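Local atomic coordinates of homoprotocatechuate 2,3-dioxygenase (Brevibacterium fuscum, PDB entry 4Z6M), a protein that cleaves the aromatic ring of homoprotocatechuate with molecular oxygen, as an extradiol dioxygenase working at a mononuclear iron(II) site. Residues 11-16 / 91-96; 18-23 / 107-112; 124-129 / 167-172. The protein carries 1 engineered substitution. All coordinates share one frame; numbering follows the deposited sequence.

All three contacts gather round the eight-stranded sheet in the N-terminal half of this extradiol dioxygenase. Interactions 1 and 2 share strand 15-25: the first uses the lead-in to it and packs helix 84-96 in a partly buried contact near the surface, whereas the second is buried and sets the strand's side chains against the loop 107-112. Interaction 3, also buried, starts from strand 125-129 of the same sheet and reaches helix 163-172. Interaction 1 is almost wholly apolar; in 2 and 3 the touching tyrosines use their hydroxyls both for packing and for hydrogen bonds to other residues. Such hydroxyl hydrogen bonds also join interaction 1 to 3 and interaction 2 to 3.

Interaction 1 (11-16 / 91-96); sequences PAPDIL and EAYYQE
Tyr-93 lies against Ala-12 and its two flanking prolines, where the lead-in to strand 15-25 passes over helix 84-96 in a vicinal oxygen chelate (VOC) type fold. Residues 11-13 run in an extended, polyproline II-like form, and the tyrosine ring rests on their backbone more than on their side chains. With its CG anti to the backbone N (chi1 -169°), Tyr-93 projects from the helix toward this segment. Its CD1 comes 3.6 Å from Ala-12 CA and 3.7 Å from Pro-11 O, and the methyl CB of Ala-12 adds a further touch at 3.9 Å from Tyr-93 CE1. Ala-12 CA and Pro-11 O approach the ring obliquely, and no hydrogen bond crosses the contact.

The outer side is looser. Pro-11 is exposed; its ring points away from residues 91-96, toward which it offers its carbonyl, and packs on Lys-89 instead. Beside it, Glu-96 leaves the last turn of the helix, and its carboxylate accepts hydrogen bonds from the backbone N atoms of Val-9 and Ala-10, tying down the chain just before this segment. Inward, the buried Pro-13 also packs on Ala-90, while its CD lies 4.3 Å from Tyr-93 CB.

Interaction 2 (18-23 / 107-112); sequences CAYAEL and GFVKGI
Tyr-20 has its CG between the backbone N and the carbonyl carbon (chi1 77°), and Glu-22 is fully extended with CG anti to the backbone N (chi1 -176°); both side chains thereby reach from segment 18-23 of strand 15-25 to the loop 107-112. Val-109 comes to meet them from the opposite direction and splits its two methyls: CG2 lies 3.5 Å from Tyr-20 OH, and CG1 lies 3.5 Å from Glu-22 OE1. Ile-112 lies against another part of the phenol, its CD1 3.7 Å from Tyr-20 CE1. A type II turn from Val-109 to Ile-112, with Gly-111 at positive phi, brings these two apolar residues to the same tyrosine.

No direct hydrogen bond joins the segments. One water donates to Glu-22 OE1 and to Phe-108 O, at 3.0 Å from each. The buried carboxylate is further held by Thr-67 and by a salt bridge to Arg-117, while Tyr-20 OH bonds to Glu-127 and Arg-117. Ala-19 and Tyr-20 form a classic beta bulge opposite Ala-78. The loop packs against strand 15-25, which runs between strands 64-68 and 73-81; strand 125-129, next beyond 73-81, supplies Glu-127 and Phe-129, on which Ile-112 also packs.

Interaction 3 (124-129 / 167-172); sequences FPYEFF and RKYLED
Tyr-126 of strand 125-129 meets Tyr-169 and Leu-170 of helix 163-172, joining the mixed sheet of one glyoxalase-family region to a helix of the next. Extradiol dioxygenases of this kind are built from such VOC-type regions, and the contact is part of the buried packing between two of them.

The Tyr-126 phenol carries the strand side of the contact. Its chi2 of 11° turns the ring far from the usual near-perpendicular setting, and this rotation presents the edge formed by CE2 and OH to the leucine. Leu-170 approaches at that edge, near the ring plane: the methyl CD2 lies 3.5 Å from Tyr-126 OH and 4.3 Å from Tyr-126 CE2. Tyr-169 comes obliquely, its side chain sliding past Tyr-126 in the opposite direction, with its hydroxyl oxygen 3.7 Å from Tyr-126 CE2. Tyr-94 of helix 84-96 packs on the same phenol, its OH 3.7 Å from Tyr-126 CD2, so the hydroxyls of two tyrosines from different helices meet this ring. Phe-79 adds an edge-to-face ring contact with Tyr-126.

Between the segments there is van der Waals contact and no hydrogen bond, yet both buried hydroxyls have polar partners: Tyr-126 OH bonds to Gln-158 OE1, and Tyr-169 OH to Asp-120 OD2 and Tyr-94 OH. Asp-120 also accepts a bond from Phe-124 N through its other oxygen, so one carboxylate links the start of the strand segment to the helix tyrosine. The two phenols are therefore probably held in place by these separate polar partners, while the Tyr-126 ring packs against the Tyr-169 hydroxyl and the Leu-170 methyl.

Interaction 1 (11-16 / 91-96)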
loop_
_atom_site.group_PDB
_atom_site.type_symbol
_atom_site.label_atom_id
_atom_site.label_comp_id
_atom_site.label_asym_id
_atom_site.label_seq_id
_atom_site.Cartn_x
_atom_site.Cartn_y
_atom_site.Cartn_z
ATOM N N PRO A 11 -21.064 -33.272 -24.203
ATOM C CA PRO A 11 -20.929 -31.934 -23.599
ATOM C C PRO A 11 -19.642 -31.770 -22.787
ATOM O O PRO A 11 -19.180 -32.710 -22.148
ATOM C CB PRO A 11 -22.133 -31.850 -22.665
ATOM C CG PRO A 11 -22.391 -33.266 -22.281
ATOM C CD PRO A 11 -22.167 -34.024 -23.573
ATOM N N ALA A 12 -19.083 -30.567 -22.789
ATOM C CA ALA A 12 -17.899 -30.293 -21.978
ATOM C C ALA A 12 -18.268 -30.363 -20.490
ATOM O O ALA A 12 -19.384 -29.985 -20.101
ATOM C CB ALA A 12 -17.310 -28.930 -22.310
ATOM N N PRO A 13 -17.320 -30.799 -19.656
ATOM C CA PRO A 13 -17.507 -30.659 -18.218
ATOM C C PRO A 13 -17.549 -29.181 -17.860
ATOM O O PRO A 13 -16.877 -28.382 -18.499
ATOM C CB PRO A 13 -16.237 -31.296 -17.636
ATOM C CG PRO A 13 -15.214 -31.077 -18.697
ATOM C CD PRO A 13 -15.978 -31.316 -19.973
ATOM N N ASP A 14 -18.346 -28.832 -16.857
ATOM C CA ASP A 14 -18.443 -27.475 -16.335
ATOM C C ASP A 14 -17.263 -27.262 -15.421
ATOM O O ASP A 14 -17.273 -27.695 -14.257
ATOM C CB ASP A 14 -19.777 -27.278 -15.601
ATOM C CG ASP A 14 -19.961 -25.868 -15.078
ATOM O OD1 ASP A 14 -18.973 -25.101 -15.121
ATOM O OD2 ASP A 14 -21.074 -25.533 -14.590
ATOM N N ILE A 15 -16.264 -26.554 -15.929
ATOM C CA ILE A 15 -15.045 -26.278 -15.182
ATOM C C ILE A 15 -15.243 -25.001 -14.358
ATOM O O ILE A 15 -15.628 -23.952 -14.893
ATOM C CB ILE A 15 -13.846 -26.133 -16.125
ATOM C CG1 ILE A 15 -13.578 -27.455 -16.871
ATOM C CG2 ILE A 15 -12.612 -25.643 -15.376
ATOM C CD1 ILE A 15 -12.812 -27.258 -18.172
ATOM N N LEU A 16 -14.933 -25.080 -13.066
ATOM C CA LEU A 16 -15.004 -23.907 -12.189
ATOM C C LEU A 16 -13.788 -22.985 -12.306
ATOM O O LEU A 16 -13.935 -21.758 -12.382
ATOM C CB LEU A 16 -15.141 -24.359 -10.744
ATOM C CG LEU A 16 -16.366 -25.181 -10.366
ATOM C CD1 LEU A 16 -16.166 -25.782 -8.978
ATOM C CD2 LEU A 16 -17.614 -24.297 -10.440
ATOM N N GLU A 91 -14.654 -37.413 -18.681
ATOM C CA GLU A 91 -14.180 -38.692 -19.198
ATOM C C GLU A 91 -14.749 -38.958 -20.597
ATOM O O GLU A 91 -14.018 -39.312 -21.507
ATOM C CB GLU A 91 -14.557 -39.814 -18.237
ATOM C CG GLU A 91 -13.985 -41.167 -18.584
ATOM C CD GLU A 91 -14.209 -42.175 -17.467
ATOM O OE1 GLU A 91 -15.293 -42.152 -16.851
ATOM O OE2 GLU A 91 -13.311 -42.987 -17.213
ATOM N N ALA A 92 -16.057 -38.765 -20.765
ATOM C CA ALA A 92 -16.713 -38.965 -22.065
ATOM C C ALA A 92 -16.175 -38.008 -23.128
ATOM O O ALA A 92 -15.993 -38.384 -24.281
ATOM C CB ALA A 92 -18.228 -38.794 -21.940
ATOM N N TYR A 93 -15.917 -36.776 -22.723
ATOM C CA TYR A 93 -15.433 -35.746 -23.640
ATOM C C TYR A 93 -14.046 -36.107 -24.174
ATOM O O TYR A 93 -13.813 -36.115 -25.391
ATOM C CB TYR A 93 -15.409 -34.414 -22.910
ATOM C CG TYR A 93 -15.178 -33.193 -23.766
ATOM C CD1 TYR A 93 -16.251 -32.513 -24.323
ATOM C CD2 TYR A 93 -13.903 -32.654 -23.931
ATOM C CE1 TYR A 93 -16.075 -31.355 -25.057
ATOM C CE2 TYR A 93 -13.714 -31.509 -24.696
ATOM C CZ TYR A 93 -14.802 -30.855 -25.237
ATOM O OH TYR A 93 -14.636 -29.703 -25.970
ATOM N N TYR A 94 -13.132 -36.454 -23.277
ATOM C CA TYR A 94 -11.780 -36.783 -23.687
ATOM C C TYR A 94 -11.680 -38.137 -24.399
ATOM O O TYR A 94 -10.841 -38.301 -25.277
ATOM C CB TYR A 94 -10.803 -36.675 -22.516
ATOM C CG TYR A 94 -10.422 -35.219 -22.252
ATOM C CD1 TYR A 94 -9.445 -34.599 -23.021
ATOM C CD2 TYR A 94 -11.099 -34.447 -21.304
ATOM C CE1 TYR A 94 -9.112 -33.271 -22.818
ATOM C CE2 TYR A 94 -10.773 -33.126 -21.099
ATOM C CZ TYR A 94 -9.780 -32.547 -21.843
ATOM O OH TYR A 94 -9.476 -31.231 -21.602
ATOM N N GLN A 95 -12.558 -39.078 -24.054
ATOM C CA GLN A 95 -12.626 -40.331 -24.804
ATOM C C GLN A 95 -13.085 -40.071 -26.235
ATOM O O GLN A 95 -12.538 -40.647 -27.175
ATOM C CB GLN A 95 -13.490 -41.359 -24.076
ATOM C CG GLN A 95 -12.727 -41.924 -22.887
ATOM C CD GLN A 95 -13.543 -42.868 -22.018
ATOM O OE1 GLN A 95 -14.783 -42.870 -22.043
ATOM N NE2 GLN A 95 -12.843 -43.668 -21.220
ATOM N N GLU A 96 -14.042 -39.159 -26.411
ATOM C CA GLU A 96 -14.459 -38.797 -27.760
ATOM C C GLU A 96 -13.352 -38.115 -28.563
ATOM O O GLU A 96 -13.240 -38.337 -29.772
ATOM C CB GLU A 96 -15.726 -37.956 -27.760
ATOM C CG GLU A 96 -16.255 -37.758 -29.176
ATOM C CD GLU A 96 -17.560 -37.010 -29.260
ATOM O OE1 GLU A 96 -18.292 -36.940 -28.241
ATOM O OE2 GLU A 96 -17.845 -36.496 -30.378
#

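Interaction 2 (18-23 / 107-112)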
loop_
_atom_site.group_PDB
_atom_site.type_symbol
_atom_site.label_atom_id
_atom_site.label_comp_id
_atom_site.label_asym_id
_atom_site.label_seq_id
_atom_site.Cartn_x
_atom_site.Cartn_y
_atom_site.Cartn_z
ATOM N N CYS A 18 -9.015 -23.184 -12.251
ATOM C CA CYS A 18 -7.796 -23.864 -11.847
ATOM C C CYS A 18 -7.810 -24.114 -10.348
ATOM O O CYS A 18 -8.334 -23.315 -9.572
ATOM C CB CYS A 18 -6.557 -23.081 -12.250
ATOM S SG CYS A 18 -6.345 -21.485 -11.463
ATOM N N ALA A 19 -7.272 -25.253 -9.946
ATOM C CA ALA A 19 -7.343 -25.645 -8.526
ATOM C C ALA A 19 -6.017 -26.030 -7.894
ATOM O O ALA A 19 -5.739 -25.630 -6.769
ATOM C CB ALA A 19 -8.336 -26.765 -8.321
ATOM N N TYR A 20 -5.211 -26.850 -8.574
ATOM C CA TYR A 20 -3.875 -27.148 -8.049
ATOM C C TYR A 20 -2.995 -27.660 -9.160
ATOM O O TYR A 20 -3.495 -28.118 -10.187
ATOM C CB TYR A 20 -3.912 -28.156 -6.863
ATOM C CG TYR A 20 -4.120 -29.621 -7.239
ATOM C CD1 TYR A 20 -5.390 -30.168 -7.300
ATOM C CD2 TYR A 20 -3.036 -30.454 -7.491
ATOM C CE1 TYR A 20 -5.588 -31.509 -7.626
ATOM C CE2 TYR A 20 -3.231 -31.788 -7.822
ATOM C CZ TYR A 20 -4.499 -32.308 -7.909
ATOM O OH TYR A 20 -4.640 -33.643 -8.250
ATOM N N ALA A 21 -1.684 -27.571 -8.937
ATOM C CA ALA A 21 -0.718 -28.285 -9.766
ATOM C C ALA A 21 0.044 -29.285 -8.909
ATOM O O ALA A 21 0.335 -29.023 -7.753
ATOM C CB ALA A 21 0.254 -27.346 -10.450
ATOM N N GLU A 22 0.407 -30.409 -9.527
ATOM C CA GLU A 22 1.357 -31.361 -8.947
ATOM C C GLU A 22 2.663 -31.245 -9.734
ATOM O O GLU A 22 2.683 -31.504 -10.950
ATOM C CB GLU A 22 0.807 -32.797 -9.017
ATOM C CG GLU A 22 1.744 -33.781 -8.337
ATOM C CD GLU A 22 1.280 -35.225 -8.347
ATOM O OE1 GLU A 22 0.260 -35.559 -9.003
ATOM O OE2 GLU A 22 1.938 -36.032 -7.632
ATOM N N LEU A 23 3.710 -30.787 -9.052
ATOM C CA LEU A 23 5.048 -30.656 -9.593
ATOM C C LEU A 23 5.940 -31.743 -9.034
ATOM O O LEU A 23 5.993 -31.933 -7.821
ATOM C CB LEU A 23 5.645 -29.288 -9.251
ATOM C CG LEU A 23 4.899 -28.054 -9.772
ATOM C CD1 LEU A 23 5.604 -26.803 -9.269
ATOM C CD2 LEU A 23 4.804 -28.029 -11.285
ATOM N N GLY A 107 -8.896 -40.829 -6.047
ATOM C CA GLY A 107 -7.941 -39.778 -6.324
ATOM C C GLY A 107 -6.540 -40.249 -6.636
ATOM O O GLY A 107 -6.172 -41.404 -6.387
ATOM N N PHE A 108 -5.736 -39.328 -7.142
ATOM C CA PHE A 108 -4.308 -39.564 -7.424
ATOM C C PHE A 108 -3.382 -39.010 -6.365
ATOM O O PHE A 108 -2.217 -39.401 -6.298
ATOM C CB PHE A 108 -3.913 -38.896 -8.758
ATOM C CG PHE A 108 -4.521 -39.536 -9.989
ATOM C CD1 PHE A 108 -5.819 -39.240 -10.364
ATOM C CD2 PHE A 108 -3.798 -40.459 -10.745
ATOM C CE1 PHE A 108 -6.384 -39.801 -11.489
ATOM C CE2 PHE A 108 -4.365 -41.019 -11.882
ATOM C CZ PHE A 108 -5.660 -40.706 -12.246
ATOM N N VAL A 109 -3.870 -38.017 -5.612
ATOM C CA VAL A 109 -3.113 -37.381 -4.541
ATOM C C VAL A 109 -4.035 -37.265 -3.335
ATOM O O VAL A 109 -5.260 -37.279 -3.476
ATOM C CB VAL A 109 -2.575 -35.979 -4.953
ATOM C CG1 VAL A 109 -1.678 -36.059 -6.171
ATOM C CG2 VAL A 109 -3.708 -35.008 -5.215
ATOM N N LYS A 110 -3.447 -37.138 -2.154
ATOM C CA LYS A 110 -4.227 -36.988 -0.927
ATOM C C LYS A 110 -5.126 -35.750 -1.007
ATOM O O LYS A 110 -4.745 -34.719 -1.585
ATOM C CB LYS A 110 -3.292 -36.879 0.266
ATOM C CG LYS A 110 -2.617 -38.180 0.607
ATOM C CD LYS A 110 -1.731 -38.034 1.835
ATOM C CE LYS A 110 -1.138 -39.367 2.278
ATOM N NZ LYS A 110 -0.469 -40.112 1.168
ATOM N N GLY A 111 -6.330 -35.857 -0.443
ATOM C CA GLY A 111 -7.226 -34.710 -0.340
ATOM C C GLY A 111 -8.038 -34.435 -1.581
ATOM O O GLY A 111 -8.798 -33.472 -1.603
ATOM N N ILE A 112 -7.881 -35.281 -2.614
ATOM C CA ILE A 112 -8.754 -35.298 -3.769
ATOM C C ILE A 112 -9.427 -36.653 -3.870
ATOM O O ILE A 112 -8.779 -37.682 -3.660
ATOM C CB ILE A 112 -7.969 -35.017 -5.063
ATOM C CG1 ILE A 112 -7.147 -33.731 -4.933
ATOM C CG2 ILE A 112 -8.928 -34.970 -6.245
ATOM C CD1 ILE A 112 -7.972 -32.463 -4.997
HETATM O O HOH W 1 -0.420 -38.378 -8.433
#

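Interaction 3 (124-129 / 167-172)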
loop_
_atom_site.group_PDB
_atom_site.type_symbol
_atom_site.label_atom_id
_atom_site.label_comp_id
_atom_site.label_asym_id
_atom_site.label_seq_id
_atom_site.Cartn_x
_atom_site.Cartn_y
_atom_site.Cartn_z
ATOM N N PHE A 124 -0.734 -32.261 -22.557
ATOM C CA PHE A 124 -0.658 -31.841 -21.166
ATOM C C PHE A 124 -1.453 -32.778 -20.272
ATOM O O PHE A 124 -2.524 -33.247 -20.644
ATOM C CB PHE A 124 -1.156 -30.405 -20.986
ATOM C CG PHE A 124 -0.201 -29.388 -21.485
ATOM C CD1 PHE A 124 -0.230 -29.011 -22.814
ATOM C CD2 PHE A 124 0.740 -28.814 -20.651
ATOM C CE1 PHE A 124 0.665 -28.077 -23.295
ATOM C CE2 PHE A 124 1.641 -27.889 -21.130
ATOM C CZ PHE A 124 1.588 -27.507 -22.455
ATOM N N PRO A 125 -0.937 -33.018 -19.056
ATOM C CA PRO A 125 -1.613 -33.868 -18.083
ATOM C C PRO A 125 -2.620 -33.018 -17.315
ATOM O O PRO A 125 -2.268 -32.371 -16.317
ATOM C CB PRO A 125 -0.471 -34.367 -17.200
ATOM C CG PRO A 125 0.548 -33.292 -17.262
ATOM C CD PRO A 125 0.431 -32.665 -18.631
ATOM N N TYR A 126 -3.857 -33.030 -17.772
ATOM C CA TYR A 126 -4.947 -32.339 -17.082
ATOM C C TYR A 126 -5.615 -33.278 -16.087
ATOM O O TYR A 126 -5.791 -34.462 -16.379
ATOM C CB TYR A 126 -5.992 -31.850 -18.080
ATOM C CG TYR A 126 -5.753 -30.516 -18.770
ATOM C CD1 TYR A 126 -4.539 -29.832 -18.713
ATOM C CD2 TYR A 126 -6.803 -29.911 -19.431
ATOM C CE1 TYR A 126 -4.400 -28.573 -19.310
ATOM C CE2 TYR A 126 -6.668 -28.666 -20.035
ATOM C CZ TYR A 126 -5.462 -28.004 -19.979
ATOM O OH TYR A 126 -5.348 -26.754 -20.540
ATOM N N GLU A 127 -6.020 -32.739 -14.924
ATOM C CA GLU A 127 -6.919 -33.454 -14.021
ATOM C C GLU A 127 -8.231 -32.680 -13.869
ATOM O O GLU A 127 -8.221 -31.456 -13.798
ATOM C CB GLU A 127 -6.301 -33.658 -12.631
ATOM C CG GLU A 127 -7.216 -34.449 -11.689
ATOM C CD GLU A 127 -6.605 -34.702 -10.322
ATOM O OE1 GLU A 127 -5.785 -35.664 -10.187
ATOM O OE2 GLU A 127 -6.936 -33.934 -9.390
ATOM N N PHE A 128 -9.332 -33.413 -13.796
ATOM C CA PHE A 128 -10.638 -32.886 -13.444
ATOM C C PHE A 128 -11.150 -33.645 -12.236
ATOM O O PHE A 128 -11.124 -34.885 -12.196
ATOM C CB PHE A 128 -11.597 -33.052 -14.606
ATOM C CG PHE A 128 -11.135 -32.355 -15.846
ATOM C CD1 PHE A 128 -11.410 -31.011 -16.030
ATOM C CD2 PHE A 128 -10.329 -33.010 -16.770
ATOM C CE1 PHE A 128 -10.937 -30.337 -17.139
ATOM C CE2 PHE A 128 -9.857 -32.344 -17.887
ATOM C CZ PHE A 128 -10.167 -31.009 -18.073
ATOM N N PHE A 129 -11.620 -32.894 -11.250
ATOM C CA PHE A 129 -12.152 -33.493 -10.014
ATOM C C PHE A 129 -13.224 -32.560 -9.457
ATOM O O PHE A 129 -13.180 -31.346 -9.726
ATOM C CB PHE A 129 -11.045 -33.708 -8.977
ATOM C CG PHE A 129 -10.571 -32.426 -8.341
ATOM C CD1 PHE A 129 -9.580 -31.678 -8.941
ATOM C CD2 PHE A 129 -11.195 -31.925 -7.195
ATOM C CE1 PHE A 129 -9.196 -30.459 -8.402
ATOM C CE2 PHE A 129 -10.801 -30.711 -6.649
ATOM C CZ PHE A 129 -9.804 -29.984 -7.248
ATOM N N ARG A 167 -6.075 -22.843 -28.773
ATOM C CA ARG A 167 -7.162 -21.928 -28.422
ATOM C C ARG A 167 -8.537 -22.487 -28.777
ATOM O O ARG A 167 -9.446 -22.447 -27.963
ATOM C CB ARG A 167 -6.950 -20.565 -29.083
ATOM C CG ARG A 167 -8.123 -19.609 -28.957
ATOM C CD ARG A 167 -7.882 -18.479 -29.924
ATOM N NE ARG A 167 -8.898 -17.444 -29.858
ATOM C CZ ARG A 167 -8.611 -16.144 -29.975
ATOM N NH1 ARG A 167 -7.344 -15.734 -30.126
ATOM N NH2 ARG A 167 -9.569 -15.261 -29.899
ATOM N N LYS A 168 -8.687 -23.004 -29.990
ATOM C CA LYS A 168 -9.961 -23.577 -30.417
ATOM C C LYS A 168 -10.393 -24.728 -29.501
ATOM O O LYS A 168 -11.557 -24.799 -29.082
ATOM C CB LYS A 168 -9.863 -24.031 -31.866
ATOM C CG LYS A 168 -11.206 -24.365 -32.472
ATOM C CD LYS A 168 -11.550 -25.826 -32.358
ATOM C CE LYS A 168 -12.555 -26.214 -33.429
ATOM N NZ LYS A 168 -13.199 -27.479 -33.025
ATOM N N TYR A 169 -9.449 -25.596 -29.168
ATOM C CA TYR A 169 -9.716 -26.726 -28.283
ATOM C C TYR A 169 -10.174 -26.256 -26.895
ATOM O O TYR A 169 -11.159 -26.746 -26.364
ATOM C CB TYR A 169 -8.496 -27.650 -28.231
ATOM C CG TYR A 169 -8.245 -28.335 -26.900
ATOM C CD1 TYR A 169 -9.073 -29.351 -26.442
ATOM C CD2 TYR A 169 -7.188 -27.950 -26.109
ATOM C CE1 TYR A 169 -8.849 -29.972 -25.225
ATOM C CE2 TYR A 169 -6.952 -28.562 -24.882
ATOM C CZ TYR A 169 -7.780 -29.569 -24.461
ATOM O OH TYR A 169 -7.547 -30.181 -23.262
ATOM N N LEU A 170 -9.483 -25.261 -26.341
ATOM C CA LEU A 170 -9.856 -24.737 -25.023
ATOM C C LEU A 170 -11.178 -24.000 -25.068
ATOM O O LEU A 170 -11.939 -24.066 -24.108
ATOM C CB LEU A 170 -8.742 -23.874 -24.425
ATOM C CG LEU A 170 -7.488 -24.642 -23.986
ATOM C CD1 LEU A 170 -6.392 -23.683 -23.574
ATOM C CD2 LEU A 170 -7.751 -25.637 -22.868
ATOM N N GLU A 171 -11.491 -23.332 -26.182
ATOM C CA GLU A 171 -12.804 -22.711 -26.305
ATOM C C GLU A 171 -13.933 -23.730 -26.332
ATOM O O GLU A 171 -14.971 -23.540 -25.687
ATOM C CB GLU A 171 -12.857 -21.814 -27.547
ATOM C CG GLU A 171 -12.041 -20.543 -27.409
ATOM C CD GLU A 171 -12.022 -19.741 -28.693
ATOM O OE1 GLU A 171 -11.967 -20.341 -29.795
ATOM O OE2 GLU A 171 -12.090 -18.519 -28.597
ATOM N N ASP A 172 -13.722 -24.821 -27.059
ATOM C CA ASP A 172 -14.729 -25.884 -27.108
ATOM C C ASP A 172 -14.938 -26.459 -25.713
ATOM O O ASP A 172 -16.039 -26.831 -25.330
ATOM C CB ASP A 172 -14.278 -26.996 -28.069
ATOM C CG ASP A 172 -14.424 -26.610 -29.546
ATOM O OD1 ASP A 172 -15.140 -25.655 -29.874
ATOM O OD2 ASP A 172 -13.818 -27.303 -30.386
#